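Local coordinates for protein transcriptional regulator (LacI family) (Clostridium acetobutylicum ATCC 824, PDB 3G85) that probably binds cis-regulatory DNA and controls transcription, its periplasmic-binding-protein-like core being of the kind that senses small effector molecules in LacI-type regulators, at residues A[111-114]-A[115-118]; A[119-122]-A[123-127]; A[142-145]-A[146-149]; A[148-151]-A[152-156]. All coordinates share one frame; numbering follows the deposited sequence.

Interaction 1 (A[111-114]-A[115-118]); sequences NYKM and GEKA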
loop_
_atom_site.group_PDB
_atom_site.type_symbol
_atom_site.label_atom_id
_atom_site.label_comp_id
_atom_site.label_asym_id
_atom_site.label_seq_id
_atom_site.Cartn_x
_atom_site.Cartn_y
_atom_site.Cartn_z
ATOM N N ASN A 111 7.659 -4.277 -3.207
ATOM C CA ASN A 111 7.042 -3.131 -3.867
ATOM C C ASN A 111 7.465 -3.028 -5.317
ATOM O O ASN A 111 6.637 -2.926 -6.178
ATOM C CB ASN A 111 7.397 -1.863 -3.083
ATOM C CG ASN A 111 6.756 -1.859 -1.714
ATOM O OD1 ASN A 111 5.537 -1.749 -1.604
ATOM N ND2 ASN A 111 7.569 -2.029 -0.659
ATOM N N TYR A 112 8.773 -3.061 -5.563
ATOM C CA TYR A 112 9.267 -3.045 -6.929
ATOM C C TYR A 112 8.619 -4.153 -7.772
ATOM O O TYR A 112 8.148 -3.891 -8.874
ATOM C CB TYR A 112 10.788 -3.131 -6.923
ATOM C CG TYR A 112 11.403 -2.928 -8.300
ATOM C CD1 TYR A 112 11.884 -1.677 -8.687
ATOM C CD2 TYR A 112 11.482 -3.992 -9.214
ATOM C CE1 TYR A 112 12.442 -1.486 -9.959
ATOM C CE2 TYR A 112 12.053 -3.808 -10.464
ATOM C CZ TYR A 112 12.526 -2.553 -10.826
ATOM O OH TYR A 112 13.090 -2.378 -12.090
ATOM N N LYS A 113 8.588 -5.387 -7.276
ATOM C CA LYS A 113 7.973 -6.477 -8.029
ATOM C C LYS A 113 6.481 -6.287 -8.291
ATOM O O LYS A 113 5.981 -6.791 -9.280
ATOM C CB LYS A 113 8.193 -7.865 -7.410
ATOM C CG LYS A 113 9.637 -8.377 -7.514
ATOM C CD LYS A 113 9.693 -9.812 -6.996
ATOM C CE LYS A 113 11.092 -10.419 -7.200
ATOM N NZ LYS A 113 12.078 -9.739 -6.300
HETATM N N MSE A 114 5.755 -5.608 -7.401
HETATM C CA MSE A 114 4.358 -5.280 -7.714
HETATM C C MSE A 114 4.212 -4.411 -8.967
HETATM O O MSE A 114 3.386 -4.708 -9.842
HETATM C CB MSE A 114 3.697 -4.571 -6.525
HETATM C CG MSE A 114 3.546 -5.508 -5.305
HETATM SE SE MSE A 114 2.686 -4.551 -3.847
HETATM C CE MSE A 114 0.855 -4.495 -4.543
ATOM N N GLY A 115 4.985 -3.324 -9.034
ATOM C CA GLY A 115 5.000 -2.474 -10.245
ATOM C C GLY A 115 5.394 -3.283 -11.467
ATOM O O GLY A 115 4.803 -3.176 -12.558
ATOM N N GLU A 116 6.427 -4.094 -11.289
ATOM C CA GLU A 116 6.867 -4.990 -12.348
ATOM C C GLU A 116 5.756 -5.906 -12.873
ATOM O O GLU A 116 5.592 -6.037 -14.086
ATOM C CB GLU A 116 8.064 -5.793 -11.851
ATOM C CG GLU A 116 8.690 -6.752 -12.857
ATOM C CD GLU A 116 9.905 -7.446 -12.250
ATOM O OE1 GLU A 116 9.750 -8.145 -11.224
ATOM O OE2 GLU A 116 11.017 -7.270 -12.790
ATOM N N LYS A 117 4.987 -6.558 -11.993
ATOM C CA LYS A 117 3.870 -7.375 -12.460
ATOM C C LYS A 117 2.850 -6.583 -13.278
ATOM O O LYS A 117 2.286 -7.131 -14.220
ATOM C CB LYS A 117 3.119 -8.051 -11.296
ATOM C CG LYS A 117 3.928 -9.021 -10.458
ATOM C CD LYS A 117 3.017 -9.765 -9.449
ATOM C CE LYS A 117 3.904 -10.413 -8.374
ATOM N NZ LYS A 117 3.118 -11.193 -7.379
ATOM N N ALA A 118 2.555 -5.337 -12.879
ATOM C CA ALA A 118 1.595 -4.514 -13.636
ATOM C C ALA A 118 2.152 -4.268 -15.045
ATOM O O ALA A 118 1.452 -4.466 -16.040
ATOM C CB ALA A 118 1.323 -3.209 -12.921
HETATM O O HOH W 1 7.384 -9.087 -10.393
#
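OE1 of Glu116 rests beside CG of Lys113 at 3.7 Å, and a water links that oxygen to the lysine's backbone O; the charges themselves do not pair. The two side chains run side by side in the same direction. Their charged atoms stay farther apart, NZ of Lys113 lying 5.7 Å from OE1 of Glu116, and the ammonium bonds instead to Asp110, just before the helix. One water spans from the carboxylate to the backbone, donating to OE1 of Glu116 at 2.7 Å and to O of Lys113 at 2.9 Å. Glu116 reaches this water on an extended chain whose CG stands opposite the backbone N (chi1 -178°), while its OE2 comes to the edge of the Tyr112 ring, 4.3 Å from CE2.

Backbone bonds of the i to i+4 kind carry the rest. Glu116 N to Tyr112 O is 3.0 Å and nearly straight (169°), with the donor in the carbonyl plane; Gly115 N to Asn111 O is weak. Lys113 O accepts both the Lys117 amide and the water, and CG of Lys117 packs against it at 3.3 Å.

Residue types follow the faces of the helix. Met114 (selenomethionine) and Ala118 are apolar and buried against strand 219-224, and Ala118 also meets Phe149. Gly115 lies where helix 140-155 comes close, its O packing on the Phe149 ring, and having no side chain suits that approach. The long lysines reach outward, Lys117 to a salt bridge with Asp273. This is the amphipathic first half of helix 111-124, packed on a sheet in the periplasmic-binding-protein fold.

Interaction 2 (A[119-122]-A[123-127]); sequences SLLF and AKKRY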
loop_
_atom_site.group_PDB
_atom_site.type_symbol
_atom_site.label_atom_id
_atom_site.label_comp_id
_atom_site.label_asym_id
_atom_site.label_seq_id
_atom_site.Cartn_x
_atom_site.Cartn_y
_atom_site.Cartn_z
ATOM N N SER A 119 3.424 -3.893 -15.117
ATOM C CA SER A 119 4.089 -3.703 -16.410
ATOM C C SER A 119 4.111 -4.943 -17.292
ATOM O O SER A 119 3.786 -4.865 -18.487
ATOM C CB SER A 119 5.506 -3.194 -16.225
ATOM O OG SER A 119 6.060 -2.970 -17.519
ATOM N N LEU A 120 4.488 -6.084 -16.713
ATOM C CA LEU A 120 4.548 -7.339 -17.475
ATOM C C LEU A 120 3.193 -7.794 -17.995
ATOM O O LEU A 120 3.121 -8.471 -19.021
ATOM C CB LEU A 120 5.266 -8.450 -16.674
ATOM C CG LEU A 120 6.758 -8.157 -16.406
ATOM C CD1 LEU A 120 7.404 -9.168 -15.448
ATOM C CD2 LEU A 120 7.591 -8.013 -17.703
ATOM N N LEU A 121 2.106 -7.435 -17.309
ATOM C CA LEU A 121 0.775 -7.754 -17.824
ATOM C C LEU A 121 0.555 -6.988 -19.138
ATOM O O LEU A 121 0.027 -7.538 -20.123
ATOM C CB LEU A 121 -0.320 -7.391 -16.791
ATOM C CG LEU A 121 -1.782 -7.731 -17.149
ATOM C CD1 LEU A 121 -2.668 -7.858 -15.958
ATOM C CD2 LEU A 121 -2.402 -6.723 -18.104
ATOM N N PHE A 122 0.931 -5.712 -19.144
ATOM C CA PHE A 122 0.840 -4.890 -20.359
ATOM C C PHE A 122 1.801 -5.413 -21.450
ATOM O O PHE A 122 1.425 -5.470 -22.630
ATOM C CB PHE A 122 1.161 -3.419 -20.053
ATOM C CG PHE A 122 0.100 -2.721 -19.192
ATOM C CD1 PHE A 122 -1.251 -3.026 -19.351
ATOM C CD2 PHE A 122 0.465 -1.758 -18.246
ATOM C CE1 PHE A 122 -2.237 -2.385 -18.567
ATOM C CE2 PHE A 122 -0.517 -1.094 -17.489
ATOM C CZ PHE A 122 -1.869 -1.415 -17.666
ATOM N N ALA A 123 3.029 -5.761 -21.042
ATOM C CA ALA A 123 4.062 -6.287 -21.972
ATOM C C ALA A 123 3.584 -7.553 -22.654
ATOM O O ALA A 123 3.806 -7.744 -23.858
ATOM C CB ALA A 123 5.338 -6.557 -21.245
ATOM N N LYS A 124 2.934 -8.409 -21.866
ATOM C CA LYS A 124 2.406 -9.686 -22.300
ATOM C C LYS A 124 1.294 -9.495 -23.294
ATOM O O LYS A 124 1.072 -10.369 -24.115
ATOM C CB LYS A 124 1.855 -10.434 -21.099
ATOM C CG LYS A 124 1.803 -11.919 -21.216
ATOM C CD LYS A 124 1.911 -12.515 -19.806
ATOM C CE LYS A 124 3.304 -12.226 -19.216
ATOM N NZ LYS A 124 3.392 -12.468 -17.733
ATOM N N LYS A 125 0.579 -8.368 -23.202
ATOM C CA LYS A 125 -0.491 -8.012 -24.157
ATOM C C LYS A 125 0.010 -7.149 -25.325
ATOM O O LYS A 125 -0.769 -6.747 -26.181
ATOM C CB LYS A 125 -1.643 -7.297 -23.434
ATOM C CG LYS A 125 -2.205 -8.140 -22.314
ATOM C CD LYS A 125 -3.522 -7.650 -21.795
ATOM C CE LYS A 125 -4.039 -8.596 -20.694
ATOM N NZ LYS A 125 -5.519 -8.502 -20.592
ATOM N N ARG A 126 1.316 -6.890 -25.332
ATOM C CA ARG A 126 2.024 -6.160 -26.399
ATOM C C ARG A 126 1.549 -4.730 -26.605
ATOM O O ARG A 126 1.562 -4.205 -27.733
ATOM C CB ARG A 126 2.016 -6.942 -27.722
ATOM C CG ARG A 126 2.696 -8.298 -27.632
ATOM C CD ARG A 126 2.327 -9.180 -28.812
ATOM N NE ARG A 126 2.871 -8.694 -30.080
ATOM C CZ ARG A 126 4.169 -8.607 -30.380
ATOM N NH1 ARG A 126 5.121 -8.962 -29.496
ATOM N NH2 ARG A 126 4.524 -8.160 -31.582
ATOM N N TYR A 127 1.149 -4.083 -25.511
ATOM C CA TYR A 127 0.893 -2.652 -25.551
ATOM C C TYR A 127 2.185 -1.921 -25.836
ATOM O O TYR A 127 3.248 -2.327 -25.367
ATOM C CB TYR A 127 0.297 -2.153 -24.227
ATOM C CG TYR A 127 -1.142 -2.521 -24.061
ATOM C CD1 TYR A 127 -2.128 -1.839 -24.755
ATOM C CD2 TYR A 127 -1.522 -3.551 -23.201
ATOM C CE1 TYR A 127 -3.453 -2.171 -24.607
ATOM C CE2 TYR A 127 -2.847 -3.894 -23.043
ATOM C CZ TYR A 127 -3.806 -3.201 -23.757
ATOM O OH TYR A 127 -5.120 -3.515 -23.619
#
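A Schellman motif ends helix 111-124 here, and the Phe122 and Tyr127 rings pack across it. Arg126 has left helical geometry with a positive phi of 61°, which turns the chain back over the last turn. Phe122 O then receives the amide of Tyr127 at 3.2 Å, the 6→1 bond of the motif, and Arg126 N bonds to Ala123 O at 3.0 Å inside the turn. Before this, Ala123 N to Ser119 O and Lys124 N to Leu120 O are ordinary helical bonds. The amide of Lys125, by contrast, makes two weak bonds, to Leu121 O and to Phe122 O, as the helix unwinds.

The reversal brings Tyr127 back across Phe122, five residues earlier. The pair is an offset edge-to-face stack with planes at 87° and centroids 5.8 Å apart, the edge of Phe122 directed at the face of Tyr127. Large aromatic groups suit this place because Phe122 also packs on Val221 and Ala191 of the sheet strands and on Ile158, while the Tyr127 hydroxyl bonds to Glu219.

Beyond the two segments, the ammonium of Lys125 forms a salt bridge with that same Glu219. Its chain rises beside the backbone N (chi1 -57°) and stays extended, so its methylenes run side by side with Leu121, CE meeting CD2 of Leu121 at 3.6 Å. A lysine fits well, apolar along its methylenes and charged at its end. Leu121 itself is buried on Val221 and Leu278. In the aromatic pair, CD1 of Phe122 lies 3.9 Å from CD2 of Tyr127, whose ring edge also meets Phe122 O.

Interaction 3 (A[142-145]-A[146-149]); sequences MDNR and NKGF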
loop_
_atom_site.group_PDB
_atom_site.type_symbol
_atom_site.label_atom_id
_atom_site.label_comp_id
_atom_site.label_asym_id
_atom_site.label_seq_id
_atom_site.Cartn_x
_atom_site.Cartn_y
_atom_site.Cartn_z
HETATM N N MSE A 142 6.211 3.246 -1.797
HETATM C CA MSE A 142 5.363 3.740 -2.889
HETATM C C MSE A 142 6.158 4.179 -4.110
HETATM O O MSE A 142 5.729 3.946 -5.253
HETATM C CB MSE A 142 4.474 4.875 -2.419
HETATM C CG MSE A 142 3.311 4.359 -1.679
HETATM SE SE MSE A 142 2.044 5.753 -1.154
HETATM C CE MSE A 142 1.245 6.129 -2.923
ATOM N N ASP A 143 7.307 4.815 -3.871
ATOM C CA ASP A 143 8.212 5.163 -4.951
ATOM C C ASP A 143 8.645 3.896 -5.686
ATOM O O ASP A 143 8.590 3.832 -6.905
ATOM C CB ASP A 143 9.446 5.900 -4.405
ATOM C CG ASP A 143 9.212 7.400 -4.237
ATOM O OD1 ASP A 143 8.399 7.973 -5.016
ATOM O OD2 ASP A 143 9.845 8.010 -3.325
ATOM N N ASN A 144 9.040 2.882 -4.926
ATOM C CA ASN A 144 9.487 1.628 -5.524
ATOM C C ASN A 144 8.453 0.942 -6.367
ATOM O O ASN A 144 8.809 0.327 -7.353
ATOM C CB ASN A 144 10.054 0.685 -4.461
ATOM C CG ASN A 144 11.372 1.169 -3.950
ATOM O OD1 ASN A 144 12.041 1.959 -4.615
ATOM N ND2 ASN A 144 11.744 0.745 -2.744
ATOM N N ARG A 145 7.166 1.022 -5.990
ATOM C CA ARG A 145 6.124 0.436 -6.846
ATOM C C ARG A 145 6.104 1.147 -8.198
ATOM O O ARG A 145 5.958 0.520 -9.269
ATOM C CB ARG A 145 4.724 0.486 -6.176
ATOM C CG ARG A 145 4.560 -0.558 -5.092
ATOM C CD ARG A 145 3.122 -0.713 -4.567
ATOM N NE ARG A 145 2.514 0.420 -3.865
ATOM C CZ ARG A 145 2.590 0.674 -2.552
ATOM N NH1 ARG A 145 3.305 -0.084 -1.743
ATOM N NH2 ARG A 145 1.941 1.715 -2.049
ATOM N N ASN A 146 6.240 2.468 -8.152
ATOM C CA ASN A 146 6.253 3.241 -9.398
ATOM C C ASN A 146 7.462 2.916 -10.264
ATOM O O ASN A 146 7.323 2.717 -11.483
ATOM C CB ASN A 146 6.224 4.731 -9.107
ATOM C CG ASN A 146 4.944 5.158 -8.421
ATOM O OD1 ASN A 146 3.926 4.483 -8.504
ATOM N ND2 ASN A 146 5.000 6.298 -7.726
ATOM N N LYS A 147 8.619 2.863 -9.617
ATOM C CA LYS A 147 9.888 2.540 -10.270
ATOM C C LYS A 147 9.810 1.161 -10.897
ATOM O O LYS A 147 10.237 0.975 -12.041
ATOM C CB LYS A 147 11.058 2.583 -9.281
ATOM C CG LYS A 147 11.332 3.959 -8.648
ATOM C CD LYS A 147 12.624 3.902 -7.819
ATOM C CE LYS A 147 13.072 5.292 -7.389
ATOM N NZ LYS A 147 13.596 5.151 -5.994
ATOM N N GLY A 148 9.225 0.203 -10.171
ATOM C CA GLY A 148 9.023 -1.142 -10.715
ATOM C C GLY A 148 8.217 -1.122 -12.015
ATOM O O GLY A 148 8.565 -1.828 -12.977
ATOM N N PHE A 149 7.149 -0.331 -12.052
ATOM C CA PHE A 149 6.329 -0.211 -13.253
ATOM C C PHE A 149 7.097 0.478 -14.402
ATOM O O PHE A 149 7.162 -0.044 -15.510
ATOM C CB PHE A 149 5.013 0.557 -12.988
ATOM C CG PHE A 149 4.124 0.648 -14.199
ATOM C CD1 PHE A 149 3.404 -0.461 -14.610
ATOM C CD2 PHE A 149 4.030 1.839 -14.951
ATOM C CE1 PHE A 149 2.569 -0.415 -15.723
ATOM C CE2 PHE A 149 3.218 1.901 -16.108
ATOM C CZ PHE A 149 2.500 0.778 -16.511
HETATM O O HOH W 2 3.097 4.043 -5.999
HETATM O O HOH W 3 7.749 7.835 -7.707
HETATM O O HOH W 4 12.618 7.027 -4.483
#
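Asn146 folds its amide back over the preceding turn, CG lying 3.5 Å from the carbonyl O of Met142, and its two polar ends are used through water. One water donates to OD1 of Asn146 at 2.7 Å and to Met142 O; another accepts from ND2 and donates to OD1 of Asp143, an oxygen that Ser137 also binds. With CG beside the backbone N (chi1 -64°), the amide stays over the turn that holds both partners. Asparagine suits this place because it offers a donor and an acceptor at once.

Lys147 follows the same pattern one residue on. Its CG rests on Asp143 O at 3.3 Å, and its NZ gives a hydrogen to a water 2.6 Å away, which donates weakly to OD2 of Asp143. Its CD approaches OD1 of Asn144 at 3.8 Å.

Beneath these, the helical backbone bonds are regular, Lys147 N to Asp143 O being the straightest at 167°. Arg145 bends at chi3 (-65°), which carries its guanidinium back past Met142, whose CA lies 4.0 Å above one face, toward the rim of the group. NH1 then bonds to Asn111 and NH2 to a glycerol, probably from the crystallisation liquor.

The chemistry is thus divided: Asp143 and Lys147 are bridged by water rather than a contact ion pair, which probably makes their attraction modest, whereas the buried arginine directs NH1 and NH2 to partners beyond its own helix.

Interaction 4 (A[148-151]-A[152-156]); sequences GFIE and TCHKN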
loop_
_atom_site.group_PDB
_atom_site.type_symbol
_atom_site.label_atom_id
_atom_site.label_comp_id
_atom_site.label_asym_id
_atom_site.label_seq_id
_atom_site.Cartn_x
_atom_site.Cartn_y
_atom_site.Cartn_z
ATOM N N GLY A 148 9.225 0.203 -10.171
ATOM C CA GLY A 148 9.023 -1.142 -10.715
ATOM C C GLY A 148 8.217 -1.122 -12.015
ATOM O O GLY A 148 8.565 -1.828 -12.977
ATOM N N PHE A 149 7.149 -0.331 -12.052
ATOM C CA PHE A 149 6.329 -0.211 -13.253
ATOM C C PHE A 149 7.097 0.478 -14.402
ATOM O O PHE A 149 7.162 -0.044 -15.510
ATOM C CB PHE A 149 5.013 0.557 -12.988
ATOM C CG PHE A 149 4.124 0.648 -14.199
ATOM C CD1 PHE A 149 3.404 -0.461 -14.610
ATOM C CD2 PHE A 149 4.030 1.839 -14.951
ATOM C CE1 PHE A 149 2.569 -0.415 -15.723
ATOM C CE2 PHE A 149 3.218 1.901 -16.108
ATOM C CZ PHE A 149 2.500 0.778 -16.511
ATOM N N ILE A 150 7.647 1.648 -14.109
ATOM C CA ILE A 150 8.299 2.510 -15.096
ATOM C C ILE A 150 9.533 1.832 -15.724
ATOM O O ILE A 150 9.638 1.749 -16.950
ATOM C CB ILE A 150 8.677 3.884 -14.455
ATOM C CG1 ILE A 150 7.425 4.651 -14.011
ATOM C CG2 ILE A 150 9.520 4.752 -15.399
ATOM C CD1 ILE A 150 6.350 4.657 -15.040
ATOM N N GLU A 151 10.435 1.349 -14.875
ATOM C CA GLU A 151 11.639 0.633 -15.313
ATOM C C GLU A 151 11.324 -0.631 -16.100
ATOM O O GLU A 151 12.009 -0.947 -17.078
ATOM C CB GLU A 151 12.565 0.321 -14.137
ATOM C CG GLU A 151 13.198 1.593 -13.513
ATOM C CD GLU A 151 14.079 1.357 -12.284
ATOM O OE1 GLU A 151 14.507 0.211 -12.005
ATOM O OE2 GLU A 151 14.368 2.369 -11.586
ATOM N N THR A 152 10.293 -1.363 -15.675
ATOM C CA THR A 152 9.899 -2.568 -16.365
ATOM C C THR A 152 9.301 -2.227 -17.719
ATOM O O THR A 152 9.473 -2.978 -18.693
ATOM C CB THR A 152 8.956 -3.454 -15.496
ATOM O OG1 THR A 152 9.611 -3.752 -14.240
ATOM C CG2 THR A 152 8.595 -4.744 -16.213
ATOM N N CYS A 153 8.604 -1.100 -17.797
ATOM C CA CYS A 153 8.055 -0.684 -19.081
ATOM C C CYS A 153 9.204 -0.393 -20.049
ATOM O O CYS A 153 9.174 -0.866 -21.180
ATOM C CB CYS A 153 7.162 0.539 -18.944
ATOM S SG CYS A 153 5.514 0.126 -18.342
ATOM N N HIS A 154 10.183 0.388 -19.596
ATOM C CA HIS A 154 11.379 0.708 -20.404
ATOM C C HIS A 154 12.092 -0.564 -20.897
ATOM O O HIS A 154 12.492 -0.630 -22.057
ATOM C CB HIS A 154 12.363 1.576 -19.619
ATOM C CG HIS A 154 11.816 2.921 -19.214
ATOM N ND1 HIS A 154 12.436 3.722 -18.273
ATOM C CD2 HIS A 154 10.709 3.600 -19.615
ATOM C CE1 HIS A 154 11.743 4.842 -18.124
ATOM N NE2 HIS A 154 10.685 4.786 -18.919
ATOM N N LYS A 155 12.247 -1.565 -20.022
ATOM C CA LYS A 155 12.874 -2.837 -20.390
ATOM C C LYS A 155 12.093 -3.628 -21.413
ATOM O O LYS A 155 12.677 -4.435 -22.144
ATOM C CB LYS A 155 13.128 -3.689 -19.157
ATOM C CG LYS A 155 14.196 -3.074 -18.317
ATOM C CD LYS A 155 14.407 -3.752 -16.998
ATOM C CE LYS A 155 15.352 -2.873 -16.198
ATOM N NZ LYS A 155 16.023 -3.599 -15.085
ATOM N N ASN A 156 10.781 -3.426 -21.477
ATOM C CA ASN A 156 9.945 -4.242 -22.353
ATOM C C ASN A 156 9.342 -3.512 -23.555
ATOM O O ASN A 156 8.364 -3.987 -24.145
ATOM C CB ASN A 156 8.835 -4.937 -21.554
ATOM C CG ASN A 156 9.367 -6.003 -20.611
ATOM O OD1 ASN A 156 9.813 -5.708 -19.500
ATOM N ND2 ASN A 156 9.313 -7.246 -21.052
#
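Cys153 lies over one face of the Phe149 ring, a sulfur-aromatic contact one turn apart along helix 140-155, the helix of the beta-alpha-beta unit between strands 131-134 and 165-167. SG stands 3.8 Å from the ring centroid, 19° off the normal, and of the ring atoms it is nearest to CZ. The ring is thrown opposite its backbone N (chi1 -178°) while SG sits beside its own (chi1 -79°), which brings sulfur and ring together on the buried flank. A small, polarisable thiol suits a place where it touches the phenyl face while the cysteine also packs on Ile158 and Ile160; Phe149 is also stacked on Phe193.

On another flank Ile150 and His154 run side by side, pointing the same way. CG2 of Ile150 meets CE1 of His154 at 3.5 Å, and Ile150 O sits 3.3 Å above one face of that ring, toward its rim. An imidazole suits exposed His154, able to lie on a methyl yet remain polar.

Thr152 turns its hydroxyl back to the preceding turn, OG1 donating to Gly148 O in the carbonyl plane; the modelled 2.5 Å is unusually short and its exact length doubtful. That oxygen also accepts the Thr152 amide, from above the plane at 3.2 Å. A buried threonine can thus probably place its hydroxyl within its own helix while packing on Ser119 and Leu120. Glu151 instead directs OE1 to Tyr112, and CG of Lys155 rests 3.3 Å from Glu151 O.

In the fold
Two neighbouring helices of one domain carry all four contacts. Interactions 1 and 2 follow one another along helix 111-124, their centres about 13 Å apart; interactions 3 and 4 come later in the chain, overlap at Gly148 and Phe149, and lie about 10 Å apart, centre to centre, on helix 140-155. Across the helix pair, again between centres, interaction 1 sits about 7 Å from interaction 3 and about 9 Å from interaction 4, while interactions 2 and 4 are about 10 Å apart. Asn111 to Arg145 and Tyr112 to Glu151 are polar links, and Phe149 packs against Ala118, Ser119 and Phe122. The two helices thus pack together, with helix 111-124 lying against the mixed sheet, as part of that domain's helical layer.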